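D-isomer specific 2-hydroxyacid dehydrogenase family protein (Desulfovibrio vulgaris, PDB 5TX7) probably oxidises or reduces D-2-hydroxyacids and their 2-keto counterparts with NAD as cofactor. Local coordinates at the interface of chains A and B. Residues are numbered along the deposited sequence; one frame, centred on the assembly and turned at random. Chains: chain A/B, D-isomer specific 2-hydroxyacid dehydrogenase family protein.

The three contacts are patches of one two-fold interface between chains A and B, so each has a twin with the chains exchanged. Contact 1 lies about 13 Å from contact 2 and about 17 Å from contact 3, measured between centres of their C-alpha atoms. Contacts 2 and 3 are about 12 Å apart and share A:Ile283 and A:Thr284. Chain B supplies helix 118-126 to contacts 2 and 3, helix 129-132 to contact 2, and the following loop to contact 1. Helix 100-116 of both chains enters contact 3. In contact 2, B packs against the Glu-His pair of A, which suggests, but does not prove, a functional dimer.

Contact 1: the interface of chains A and B. Residues chain A 8, 11, 32, 52-53, 289; chain B 135-137, 139.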
# COMPACT_ATOMS: atom_id res chain seq x y z
N ASP A 8 5.63 25.38 -17.55
CA ASP A 8 4.55 24.62 -16.91
C ASP A 8 4.96 24.11 -15.55
O ASP A 8 5.23 22.93 -15.39
CB ASP A 8 4.02 23.49 -17.82
CG ASP A 8 5.08 22.47 -18.21
OD1 ASP A 8 6.28 22.83 -18.27
OD2 ASP A 8 4.71 21.31 -18.48
N THR A 11 2.39 21.45 -12.08
CA THR A 11 2.55 20.04 -11.72
C THR A 11 3.81 19.75 -10.88
O THR A 11 3.77 18.92 -9.98
CB THR A 11 2.55 19.10 -12.96
OG1 THR A 11 3.56 19.49 -13.88
CG2 THR A 11 1.19 19.13 -13.70
N PRO A 32 1.90 28.48 -14.77
CA PRO A 32 1.42 27.19 -14.33
C PRO A 32 1.34 26.18 -15.46
O PRO A 32 1.60 25.00 -15.25
CB PRO A 32 0.03 27.50 -13.73
CG PRO A 32 -0.37 28.79 -14.29
CD PRO A 32 0.89 29.55 -14.64
N ASN A 52 8.39 20.85 -18.44
CA ASN A 52 8.07 19.47 -18.12
C ASN A 52 7.55 18.82 -19.40
O ASN A 52 8.21 17.98 -19.98
CB ASN A 52 7.06 19.41 -16.96
CG ASN A 52 6.94 18.02 -16.35
OD1 ASN A 52 7.21 17.02 -17.00
ND2 ASN A 52 6.55 17.98 -15.08
N LYS A 53 6.37 19.24 -19.85
CA LYS A 53 5.74 18.68 -21.04
C LYS A 53 5.42 19.72 -22.11
O LYS A 53 4.76 19.40 -23.09
CB LYS A 53 4.45 17.92 -20.65
CG LYS A 53 4.65 16.74 -19.73
CD LYS A 53 5.48 15.63 -20.35
CE LYS A 53 5.64 14.45 -19.40
NZ LYS A 53 6.78 14.64 -18.45
N TRP A 289 5.03 9.23 -10.48
CA TRP A 289 6.24 10.08 -10.30
C TRP A 289 6.14 11.19 -9.27
O TRP A 289 7.15 11.84 -8.97
CB TRP A 289 6.57 10.77 -11.64
CG TRP A 289 5.50 11.77 -12.05
CD1 TRP A 289 4.32 11.48 -12.68
CD2 TRP A 289 5.49 13.18 -11.81
NE1 TRP A 289 3.59 12.63 -12.85
CE2 TRP A 289 4.28 13.69 -12.32
CE3 TRP A 289 6.40 14.08 -11.21
CZ2 TRP A 289 3.95 15.05 -12.28
CZ3 TRP A 289 6.06 15.43 -11.16
CH2 TRP A 289 4.84 15.91 -11.68
N ASP B 135 -4.15 20.12 -16.91
CA ASP B 135 -2.83 19.50 -17.10
C ASP B 135 -2.90 18.03 -17.52
O ASP B 135 -3.87 17.34 -17.20
CB ASP B 135 -2.02 19.58 -15.80
CG ASP B 135 -1.82 20.98 -15.32
OD1 ASP B 135 -1.22 21.81 -16.04
OD2 ASP B 135 -2.29 21.27 -14.21
N TRP B 136 -1.87 17.58 -18.22
CA TRP B 136 -1.61 16.15 -18.58
C TRP B 136 -1.79 15.10 -17.46
O TRP B 136 -2.06 13.93 -17.73
CB TRP B 136 -0.20 16.01 -19.19
CG TRP B 136 0.93 16.44 -18.27
CD1 TRP B 136 1.37 17.72 -18.06
CD2 TRP B 136 1.75 15.60 -17.46
NE1 TRP B 136 2.39 17.73 -17.15
CE2 TRP B 136 2.66 16.44 -16.77
CE3 TRP B 136 1.82 14.22 -17.25
CZ2 TRP B 136 3.64 15.95 -15.89
CZ3 TRP B 136 2.81 13.72 -16.35
CH2 TRP B 136 3.70 14.59 -15.69
N CYS B 137 -1.62 15.51 -16.22
CA CYS B 137 -1.92 14.69 -15.06
C CYS B 137 -2.63 15.54 -14.02
O CYS B 137 -2.77 16.75 -14.19
CB CYS B 137 -0.63 14.15 -14.46
SG CYS B 137 0.45 15.45 -13.86
N TRP B 139 -3.92 15.38 -9.42
CA TRP B 139 -4.15 14.71 -8.16
C TRP B 139 -5.03 15.61 -7.27
O TRP B 139 -4.76 16.80 -7.13
CB TRP B 139 -2.85 14.27 -7.47
CG TRP B 139 -1.82 15.34 -7.20
CD1 TRP B 139 -1.73 16.17 -6.11
CD2 TRP B 139 -0.71 15.66 -8.05
NE1 TRP B 139 -0.63 17.01 -6.24
CE2 TRP B 139 0.01 16.71 -7.41
CE3 TRP B 139 -0.25 15.17 -9.27
CZ2 TRP B 139 1.17 17.26 -7.96
CZ3 TRP B 139 0.90 15.73 -9.82
CH2 TRP B 139 1.59 16.76 -9.17
O HOH W 1 3.01 20.35 -16.44
O HOH W 2 1.57 22.25 -15.32
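The indole of B:Trp136 is packed on both faces, one against A:Lys53 and the other against its own neighbour B:Cys137. A:Lys53 CG sits over the five-membered ring, 3.6 Å from B:Trp136 CE2, in a CH-pi contact. B:Cys137 SG lies on the opposite face, toward the rim. It also meets the edge of the A:Trp289 ring in plane, and A:Thr11 CG2 at 3.8 Å. A:Thr11 O lies in plane at the edge of B:Trp139. The two tryptophans reach toward each other tip to tip, with B:Trp136 CH2 3.4 Å from A:Trp289 CZ2. Bends at chi2 (-64°) and chi4 (-85°) bring A:Lys53 NZ to A:Asn52 OD1, a hydrogen bond of 2.8 Å. B:Trp136 NE1 hydrogen-bonds to water 1 at 2.8 Å, in the plane of the ring. This water also joins A:Asp8 OD2, A:Thr11 OG1 and water 2, which bridges A:Pro32 O and B:Asp135 OD1. Both oxygens of A:Asp8 are held on syn lone pairs by the backbone N-H groups of A:Asn52 and A:Lys53. The A residues lie on loops: A:Asp8 and A:Asn52 follow strands 3-6 and 48-51, and A:Trp289 precedes helix 292-310. B brings the loop after helix 129-132.

Contact 2: the interface of chains A and B. Residues chain A 264, 267-269, 276, 283-286; chain B 125, 130-131.
The Glu-His pair of the D-2-hydroxyacid dehydrogenase active site, A:Glu267 and A:His286, lies against B:Trp130 of helix 129-132. A:His286 is the expected catalytic acid-base. Its ND1 donates to a syn lone pair of A:Glu267 OE1 at 2.8 Å. The other oxygen, OE2, accepts the backbone N-H of A:Leu264 on its anti side. These bonds fix the carboxylate. CG of B:Trp130 is anti to its backbone N (chi1 -153°), which carries the ring in between A:Pro285 and the 267-269 segment. A:Pro285 covers one face, its CB over the centre and its CA 3.6 Å from B:Trp130 CH2. The segment takes the other face. There A:Glu267 CG lies over the rim, 3.7 Å from B:Trp130 CH2. A:Pro268, which follows a cis peptide bond, is also offset toward the rim. A:Pro269 CD sits on this face too, 3.5 Å from B:Trp130 CE3. B:Ile125 of helix 118-126 fits alongside. Its CD1 touches A:Ile283 CG2 at 3.7 Å, and its CG2 meets A:Leu276 CD2, the side chains crossing at about a right angle in both cases. No direct polar bond crosses this patch. Water 3 bridges the chains, 2.7 Å from both A:Pro269 O and B:Thr131 OG1.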
# COMPACT_ATOMS: atom_id res chain seq x y z
N LEU A 264 -1.73 5.22 -19.92
CA LEU A 264 -2.55 4.68 -21.01
C LEU A 264 -2.00 5.19 -22.36
O LEU A 264 -1.25 6.17 -22.40
CB LEU A 264 -4.01 5.08 -20.84
CG LEU A 264 -4.75 4.64 -19.58
CD1 LEU A 264 -6.16 5.29 -19.58
CD2 LEU A 264 -4.90 3.13 -19.52
N GLU A 267 -3.81 9.62 -23.36
CA GLU A 267 -4.03 10.38 -22.12
C GLU A 267 -4.41 11.83 -22.46
O GLU A 267 -3.62 12.53 -23.10
CB GLU A 267 -2.76 10.36 -21.27
CG GLU A 267 -2.34 8.98 -20.76
CD GLU A 267 -0.95 8.98 -20.09
OE1 GLU A 267 -0.54 10.03 -19.57
OE2 GLU A 267 -0.26 7.92 -20.07
N PRO A 268 -5.58 12.32 -22.07
CA PRO A 268 -6.59 11.57 -21.31
C PRO A 268 -7.36 10.55 -22.17
O PRO A 268 -7.40 10.68 -23.40
CB PRO A 268 -7.55 12.67 -20.79
CG PRO A 268 -7.06 13.97 -21.34
CD PRO A 268 -6.02 13.70 -22.36
N PRO A 269 -7.99 9.56 -21.52
CA PRO A 269 -8.70 8.52 -22.27
C PRO A 269 -10.04 8.96 -22.84
O PRO A 269 -10.65 9.90 -22.36
CB PRO A 269 -8.91 7.41 -21.22
CG PRO A 269 -8.89 8.11 -19.92
CD PRO A 269 -7.91 9.24 -20.08
N LEU A 276 -11.44 1.33 -19.58
CA LEU A 276 -12.43 2.02 -18.72
C LEU A 276 -13.75 1.26 -18.52
O LEU A 276 -14.51 1.60 -17.62
CB LEU A 276 -12.70 3.44 -19.24
CG LEU A 276 -11.59 4.43 -18.97
CD1 LEU A 276 -11.74 5.65 -19.86
CD2 LEU A 276 -11.56 4.85 -17.50
N ILE A 283 -7.12 2.60 -12.27
CA ILE A 283 -6.43 3.55 -13.13
C ILE A 283 -6.17 4.84 -12.34
O ILE A 283 -7.06 5.35 -11.66
CB ILE A 283 -7.22 3.85 -14.41
CG1 ILE A 283 -7.61 2.54 -15.10
CG2 ILE A 283 -6.37 4.70 -15.36
CD1 ILE A 283 -8.37 2.73 -16.41
N THR A 284 -4.95 5.34 -12.44
CA THR A 284 -4.58 6.60 -11.81
C THR A 284 -3.98 7.51 -12.90
O THR A 284 -3.40 7.02 -13.85
CB THR A 284 -3.57 6.36 -10.64
OG1 THR A 284 -2.50 5.52 -11.06
CG2 THR A 284 -4.25 5.65 -9.48
N PRO A 285 -4.15 8.85 -12.77
CA PRO A 285 -3.87 9.76 -13.87
C PRO A 285 -2.40 10.19 -13.99
O PRO A 285 -2.07 11.37 -13.77
CB PRO A 285 -4.77 10.96 -13.53
CG PRO A 285 -4.74 10.98 -12.06
CD PRO A 285 -4.82 9.55 -11.66
N HIS A 286 -1.52 9.25 -14.33
CA HIS A 286 -0.11 9.53 -14.58
C HIS A 286 0.54 10.34 -13.47
O HIS A 286 1.13 11.39 -13.71
CB HIS A 286 0.03 10.21 -15.94
CG HIS A 286 1.38 10.08 -16.55
ND1 HIS A 286 1.61 10.34 -17.89
CD2 HIS A 286 2.58 9.73 -16.02
CE1 HIS A 286 2.90 10.17 -18.15
NE2 HIS A 286 3.50 9.78 -17.04
N ILE B 125 -11.22 9.83 -12.45
CA ILE B 125 -11.06 9.51 -13.88
C ILE B 125 -12.40 9.10 -14.50
O ILE B 125 -12.74 9.59 -15.58
CB ILE B 125 -10.01 8.39 -14.15
CG1 ILE B 125 -8.61 8.93 -13.92
CG2 ILE B 125 -10.08 7.88 -15.60
CD1 ILE B 125 -7.56 7.86 -13.76
N TRP B 130 -9.91 13.61 -15.65
CA TRP B 130 -8.67 13.67 -16.44
C TRP B 130 -8.87 14.53 -17.70
O TRP B 130 -8.00 15.35 -18.02
CB TRP B 130 -8.17 12.24 -16.81
CG TRP B 130 -6.68 12.11 -17.04
CD1 TRP B 130 -5.78 13.13 -17.24
CD2 TRP B 130 -5.92 10.89 -17.14
NE1 TRP B 130 -4.52 12.62 -17.44
CE2 TRP B 130 -4.58 11.25 -17.38
CE3 TRP B 130 -6.25 9.53 -17.03
CZ2 TRP B 130 -3.56 10.31 -17.52
CZ3 TRP B 130 -5.24 8.59 -17.18
CH2 TRP B 130 -3.90 8.99 -17.42
N THR B 131 -10.00 14.37 -18.39
CA THR B 131 -10.39 15.26 -19.51
C THR B 131 -10.60 16.71 -19.05
O THR B 131 -10.16 17.65 -19.73
CB THR B 131 -11.71 14.83 -20.21
OG1 THR B 131 -11.67 13.44 -20.55
CG2 THR B 131 -11.93 15.61 -21.48
O HOH W 3 -10.76 11.01 -19.85

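Contact 3: the interface of chains A and B. Residues chain A 106, 109-110, 113, 282-284; chain B 116, 118-119, 121, 143.
B:Thr118, at the start of helix 118-126, is wedged between helix 100-116 and strand 281-283 of chain A, in the A-B interface of the deposited dimer of this D-2-hydroxyacid dehydrogenase. This is the tight part. Its methyl CG2 is 3.8 Å from both A:His106 CE1 and A:Leu110 CD2. Its hydroxyl branch turns farther along the same helix: with chi1 56°, OG1 stands between the backbone N and carbonyl carbon and lies 3.6 Å from A:Glu113 CB. A:Leu282 CD2 comes in at about a right angle. A:Thr284 CG2 packs against the backbone side of B:Thr118, 3.9 Å from its CA. The A:His106 ring is held by a nearly straight bond between its NE2 and A:Thr284 OG1, 3.0 Å long. B:Arg116 is packed as closely. Its CG touches A:Ala109 CB at 3.6 Å, and bends beyond it turn a guanidinium face over A:His106 ND1, off centre and with the planes 43° apart. B:Gln143 hardly reaches chain A but steadies the arginine. Its OE1 takes the NE hydrogen at 2.8 Å, in the guanidinium plane but from above the amide plane. Its NE2 bonds to B:Arg116 O. The looser side is at A:Glu113, where little surface is hidden and OE2 lies 3.6 Å from B:Ala119 CB.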
# COMPACT_ATOMS: atom_id res chain seq x y z
N HIS A 106 4.28 3.39 -5.76
CA HIS A 106 2.97 3.42 -6.44
C HIS A 106 2.56 2.04 -7.00
O HIS A 106 1.36 1.69 -7.02
CB HIS A 106 2.94 4.49 -7.56
CG HIS A 106 1.55 4.84 -7.99
ND1 HIS A 106 0.64 5.44 -7.15
CD2 HIS A 106 0.91 4.66 -9.17
CE1 HIS A 106 -0.50 5.61 -7.80
NE2 HIS A 106 -0.36 5.17 -9.03
N ALA A 109 1.03 0.57 -4.01
CA ALA A 109 -0.25 1.21 -3.72
C ALA A 109 -1.35 0.65 -4.65
O ALA A 109 -2.44 0.31 -4.20
CB ALA A 109 -0.16 2.71 -3.86
N LEU A 110 -1.04 0.50 -5.94
CA LEU A 110 -2.01 -0.10 -6.88
C LEU A 110 -2.29 -1.58 -6.55
O LEU A 110 -3.44 -2.01 -6.47
CB LEU A 110 -1.51 0.00 -8.32
CG LEU A 110 -1.40 1.43 -8.88
CD1 LEU A 110 -0.53 1.45 -10.12
CD2 LEU A 110 -2.75 2.02 -9.23
N GLU A 113 -4.23 -2.16 -3.18
CA GLU A 113 -5.63 -1.80 -3.35
C GLU A 113 -6.36 -2.88 -4.13
O GLU A 113 -7.51 -3.15 -3.81
CB GLU A 113 -5.82 -0.41 -3.97
CG GLU A 113 -7.27 0.04 -4.18
CD GLU A 113 -8.13 0.25 -2.93
OE1 GLU A 113 -7.60 0.43 -1.80
OE2 GLU A 113 -9.39 0.26 -3.12
N LEU A 282 -7.85 -0.78 -12.10
CA LEU A 282 -7.60 0.41 -11.30
C LEU A 282 -6.70 1.35 -12.11
O LEU A 282 -5.66 0.94 -12.62
CB LEU A 282 -6.93 0.01 -10.00
CG LEU A 282 -6.89 1.00 -8.86
CD1 LEU A 282 -8.29 1.21 -8.34
CD2 LEU A 282 -5.99 0.45 -7.74
N ILE A 283 -7.12 2.60 -12.27
CA ILE A 283 -6.43 3.55 -13.13
C ILE A 283 -6.17 4.84 -12.34
O ILE A 283 -7.06 5.35 -11.66
CB ILE A 283 -7.22 3.85 -14.41
CG1 ILE A 283 -7.61 2.54 -15.10
CG2 ILE A 283 -6.37 4.70 -15.36
CD1 ILE A 283 -8.37 2.73 -16.41
N THR A 284 -4.95 5.34 -12.44
CA THR A 284 -4.58 6.60 -11.81
C THR A 284 -3.98 7.51 -12.90
O THR A 284 -3.40 7.02 -13.85
CB THR A 284 -3.57 6.36 -10.64
OG1 THR A 284 -2.50 5.52 -11.06
CG2 THR A 284 -4.25 5.65 -9.48
N ARG B 116 -1.38 7.67 -1.41
CA ARG B 116 -1.64 7.78 -2.84
C ARG B 116 -3.14 7.93 -3.22
O ARG B 116 -3.45 8.56 -4.21
CB ARG B 116 -1.03 6.61 -3.60
CG ARG B 116 0.37 6.19 -3.16
CD ARG B 116 1.41 7.29 -3.23
NE ARG B 116 1.70 7.77 -4.58
CZ ARG B 116 2.83 7.57 -5.28
NH1 ARG B 116 3.83 6.84 -4.81
NH2 ARG B 116 2.96 8.13 -6.48
N THR B 118 -5.33 5.76 -4.51
CA THR B 118 -5.50 5.24 -5.85
C THR B 118 -6.97 5.13 -6.25
O THR B 118 -7.32 5.48 -7.36
CB THR B 118 -4.88 3.86 -6.06
OG1 THR B 118 -5.41 2.94 -5.10
CG2 THR B 118 -3.38 3.92 -5.97
N ALA B 119 -7.80 4.63 -5.34
CA ALA B 119 -9.21 4.40 -5.64
C ALA B 119 -10.00 5.69 -5.83
O ALA B 119 -10.92 5.74 -6.66
CB ALA B 119 -9.87 3.56 -4.55
N HIS B 121 -8.65 8.52 -7.10
CA HIS B 121 -8.28 9.00 -8.43
C HIS B 121 -8.86 8.19 -9.57
O HIS B 121 -9.14 8.73 -10.64
CB HIS B 121 -6.76 9.09 -8.57
CG HIS B 121 -6.16 10.13 -7.70
ND1 HIS B 121 -5.67 9.84 -6.46
CD2 HIS B 121 -6.03 11.46 -7.87
CE1 HIS B 121 -5.24 10.96 -5.89
NE2 HIS B 121 -5.46 11.95 -6.73
N GLN B 143 0.33 13.29 -3.25
CA GLN B 143 1.00 12.00 -3.30
C GLN B 143 2.19 12.06 -2.32
O GLN B 143 3.03 12.94 -2.37
CB GLN B 143 1.47 11.67 -4.72
CG GLN B 143 0.35 11.59 -5.74
CD GLN B 143 -0.65 10.49 -5.41
OE1 GLN B 143 -0.42 9.32 -5.69
NE2 GLN B 143 -1.76 10.86 -4.80